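Local coordinates for protein endo-beta-mannanase (Opitutaceae bacterium TAV5, PDB 7BOB) that probably hydrolyses beta-1,4-mannosidic bonds, releasing mannose from the ends of mannan-derived chains as a family 5 exo-beta-1,4-mannosidase, at residues H197-L208 / F266-F274. Sequence-based numbering, arbitrary orientation.
Sequences HQQVIADTGWRL and FYVKCARAF
H197 CB sits over the face of the Y267 ring, 3.6 Å from its centroid and 10° off the ring normal. At the other end of the interface, L208 CB makes the second CH-pi contact, likewise over the centre of the F274 ring, at 3.7 Å from the centroid. H197 holds CG between its own backbone N and carbonyl carbon (chi1 67°), which lays the imidazole alongside the tyrosine; the two planes meet obliquely at 56°.

Apolar contacts make up the rest. I201 CG2 comes within 3.6 Å of Y267 CE1, V200 CB within 4.0 Å of Y267 CD1, and V200 CG2 within 4.1 Å of C270 CB, while L208 CD1 rests against the A271 backbone, 4.0 Å from A271 CA.

The polar ends hydrogen-bond outside the two segments: H197 NE2 with W247 O, Y267 OH with H248 ND1. With alanine at Y267, H197 CB would probably lose the ring face beneath it, I201 CG2 and V200 CB would face a gap, and H248 would lack its hydroxyl partner.

Helix 258-272 is thus joined to the segment after strand 191-192 of the (beta/alpha)8 barrel, near helix 406-422, which touches I201 and F266. All nine touching residues are buried, and the chemistry implies cohesion through apolar and CH-pi contact rather than charge pairing.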
# COMPACT_ATOMS: atom_id res chain seq x y z
N HIS A 197 -23.03 -6.31 1.21
CA HIS A 197 -22.91 -4.90 1.53
C HIS A 197 -21.69 -4.24 0.90
O HIS A 197 -21.58 -3.01 0.93
CB HIS A 197 -22.92 -4.71 3.06
CG HIS A 197 -21.72 -5.27 3.75
ND1 HIS A 197 -21.29 -6.57 3.58
CD2 HIS A 197 -20.85 -4.70 4.63
CE1 HIS A 197 -20.20 -6.77 4.31
NE2 HIS A 197 -19.91 -5.65 4.95
N GLN A 198 -20.79 -5.01 0.28
CA GLN A 198 -19.69 -4.37 -0.41
C GLN A 198 -20.15 -3.55 -1.61
O GLN A 198 -19.37 -2.73 -2.11
CB GLN A 198 -18.64 -5.39 -0.82
CG GLN A 198 -18.16 -6.16 0.38
CD GLN A 198 -16.76 -6.58 0.25
OE1 GLN A 198 -15.88 -5.75 0.07
NE2 GLN A 198 -16.52 -7.89 0.27
N GLN A 199 -21.40 -3.73 -2.05
CA GLN A 199 -21.98 -2.77 -2.98
C GLN A 199 -21.92 -1.35 -2.43
O GLN A 199 -21.80 -0.39 -3.20
CB GLN A 199 -23.44 -3.11 -3.28
CG GLN A 199 -23.69 -4.45 -3.93
CD GLN A 199 -25.18 -4.75 -4.01
OE1 GLN A 199 -25.85 -4.37 -4.97
NE2 GLN A 199 -25.70 -5.39 -2.97
N VAL A 200 -22.03 -1.20 -1.10
CA VAL A 200 -22.05 0.12 -0.46
C VAL A 200 -20.65 0.56 -0.01
O VAL A 200 -20.26 1.71 -0.20
CB VAL A 200 -23.02 0.12 0.74
CG1 VAL A 200 -23.03 1.49 1.40
CG2 VAL A 200 -24.43 -0.28 0.30
N ILE A 201 -19.89 -0.35 0.62
CA ILE A 201 -18.66 0.03 1.31
C ILE A 201 -17.40 -0.16 0.46
O ILE A 201 -16.31 0.23 0.92
CB ILE A 201 -18.52 -0.73 2.64
CG1 ILE A 201 -18.26 -2.22 2.37
CG2 ILE A 201 -19.79 -0.51 3.55
CD1 ILE A 201 -17.63 -2.95 3.53
N ALA A 202 -17.48 -0.77 -0.73
CA ALA A 202 -16.31 -0.86 -1.61
C ALA A 202 -16.72 -0.57 -3.05
O ALA A 202 -17.91 -0.40 -3.36
CB ALA A 202 -15.62 -2.23 -1.50
N ASP A 203 -15.73 -0.48 -3.94
CA ASP A 203 -15.98 -0.43 -5.38
C ASP A 203 -15.43 -1.73 -5.97
O ASP A 203 -14.25 -1.83 -6.29
CB ASP A 203 -15.37 0.78 -6.08
CG ASP A 203 -15.80 0.88 -7.56
OD1 ASP A 203 -16.68 0.08 -7.99
OD2 ASP A 203 -15.30 1.77 -8.27
N THR A 204 -16.32 -2.71 -6.10
CA THR A 204 -16.01 -4.02 -6.65
C THR A 204 -16.43 -4.13 -8.10
O THR A 204 -16.24 -5.19 -8.70
CB THR A 204 -16.74 -5.10 -5.86
OG1 THR A 204 -18.16 -4.94 -6.08
CG2 THR A 204 -16.44 -4.96 -4.36
N GLY A 205 -17.02 -3.07 -8.67
CA GLY A 205 -17.71 -3.16 -9.94
C GLY A 205 -19.17 -3.56 -9.82
O GLY A 205 -19.89 -3.51 -10.82
N TRP A 206 -19.63 -3.94 -8.62
CA TRP A 206 -21.04 -4.27 -8.39
C TRP A 206 -21.66 -3.05 -7.71
O TRP A 206 -21.56 -2.88 -6.49
CB TRP A 206 -21.17 -5.55 -7.57
CG TRP A 206 -20.79 -6.78 -8.39
CD1 TRP A 206 -19.55 -7.35 -8.52
CD2 TRP A 206 -21.67 -7.55 -9.22
NE1 TRP A 206 -19.60 -8.43 -9.37
CE2 TRP A 206 -20.89 -8.58 -9.81
CE3 TRP A 206 -23.04 -7.48 -9.53
CZ2 TRP A 206 -21.44 -9.53 -10.68
CZ3 TRP A 206 -23.57 -8.42 -10.40
CH2 TRP A 206 -22.78 -9.44 -10.96
N ARG A 207 -22.28 -2.19 -8.50
CA ARG A 207 -22.56 -0.82 -8.10
C ARG A 207 -24.05 -0.53 -8.02
O ARG A 207 -24.85 -1.08 -8.78
CB ARG A 207 -21.93 0.17 -9.06
CG ARG A 207 -20.41 0.11 -9.08
CD ARG A 207 -19.88 0.81 -10.31
NE ARG A 207 -18.45 1.08 -10.19
CZ ARG A 207 -17.74 1.75 -11.10
NH1 ARG A 207 -18.35 2.21 -12.20
NH2 ARG A 207 -16.44 1.97 -10.91
N LEU A 208 -24.39 0.34 -7.07
CA LEU A 208 -25.69 0.98 -7.01
C LEU A 208 -25.59 2.28 -7.78
O LEU A 208 -24.94 3.22 -7.33
CB LEU A 208 -26.09 1.27 -5.56
CG LEU A 208 -26.04 0.11 -4.57
CD1 LEU A 208 -26.30 0.61 -3.16
CD2 LEU A 208 -27.07 -0.94 -4.96
N PHE A 266 -29.24 0.39 7.49
CA PHE A 266 -28.61 1.43 6.68
C PHE A 266 -28.26 0.91 5.29
O PHE A 266 -28.52 1.58 4.29
CB PHE A 266 -27.37 1.96 7.39
CG PHE A 266 -26.46 2.74 6.49
CD1 PHE A 266 -26.71 4.09 6.23
CD2 PHE A 266 -25.37 2.12 5.88
CE1 PHE A 266 -25.87 4.81 5.38
CE2 PHE A 266 -24.52 2.85 5.03
CZ PHE A 266 -24.78 4.19 4.79
N TYR A 267 -27.65 -0.29 5.22
CA TYR A 267 -27.34 -0.88 3.92
C TYR A 267 -28.60 -1.10 3.09
O TYR A 267 -28.61 -0.85 1.87
CB TYR A 267 -26.62 -2.22 4.09
CG TYR A 267 -25.25 -2.11 4.72
CD1 TYR A 267 -24.36 -1.13 4.31
CD2 TYR A 267 -24.85 -3.00 5.71
CE1 TYR A 267 -23.11 -1.04 4.89
CE2 TYR A 267 -23.59 -2.92 6.28
CZ TYR A 267 -22.74 -1.94 5.87
OH TYR A 267 -21.51 -1.85 6.45
N VAL A 268 -29.67 -1.58 3.73
CA VAL A 268 -30.94 -1.80 3.03
C VAL A 268 -31.48 -0.47 2.51
O VAL A 268 -31.92 -0.37 1.35
CB VAL A 268 -31.95 -2.51 3.94
CG1 VAL A 268 -33.35 -2.59 3.29
CG2 VAL A 268 -31.44 -3.90 4.29
N LYS A 269 -31.40 0.58 3.33
CA LYS A 269 -31.85 1.91 2.91
C LYS A 269 -31.11 2.37 1.66
O LYS A 269 -31.72 2.91 0.73
CB LYS A 269 -31.62 2.92 4.03
CG LYS A 269 -32.55 2.81 5.22
CD LYS A 269 -32.39 4.00 6.19
CE LYS A 269 -33.11 3.71 7.51
NZ LYS A 269 -32.93 4.78 8.54
N CYS A 270 -29.78 2.23 1.64
CA CYS A 270 -29.04 2.60 0.43
C CYS A 270 -29.50 1.80 -0.78
O CYS A 270 -29.79 2.36 -1.83
CB CYS A 270 -27.54 2.42 0.65
SG CYS A 270 -26.92 3.43 2.02
N ALA A 271 -29.50 0.48 -0.65
CA ALA A 271 -29.95 -0.35 -1.76
C ALA A 271 -31.35 0.05 -2.22
O ALA A 271 -31.58 0.31 -3.41
CB ALA A 271 -29.91 -1.83 -1.37
N ARG A 272 -32.29 0.17 -1.27
CA ARG A 272 -33.68 0.49 -1.59
C ARG A 272 -33.82 1.72 -2.47
O ARG A 272 -34.72 1.79 -3.31
CB ARG A 272 -34.48 0.69 -0.31
CG ARG A 272 -35.99 0.76 -0.57
CD ARG A 272 -36.53 -0.62 -0.96
NE ARG A 272 -37.90 -0.56 -1.45
CZ ARG A 272 -38.26 -0.15 -2.66
NH1 ARG A 272 -37.34 0.26 -3.54
NH2 ARG A 272 -39.55 -0.15 -3.01
N ALA A 273 -32.95 2.71 -2.28
CA ALA A 273 -32.95 3.91 -3.11
C ALA A 273 -32.69 3.62 -4.59
O ALA A 273 -32.92 4.51 -5.43
CB ALA A 273 -31.90 4.90 -2.58
N PHE A 274 -32.23 2.42 -4.93
CA PHE A 274 -31.89 2.12 -6.32
C PHE A 274 -32.76 1.03 -6.94
O PHE A 274 -32.72 0.86 -8.16
CB PHE A 274 -30.41 1.72 -6.42
CG PHE A 274 -29.47 2.84 -6.03
CD1 PHE A 274 -29.22 3.11 -4.70
CD2 PHE A 274 -28.90 3.65 -7.00
CE1 PHE A 274 -28.39 4.17 -4.33
CE2 PHE A 274 -28.06 4.72 -6.64
CZ PHE A 274 -27.80 4.97 -5.30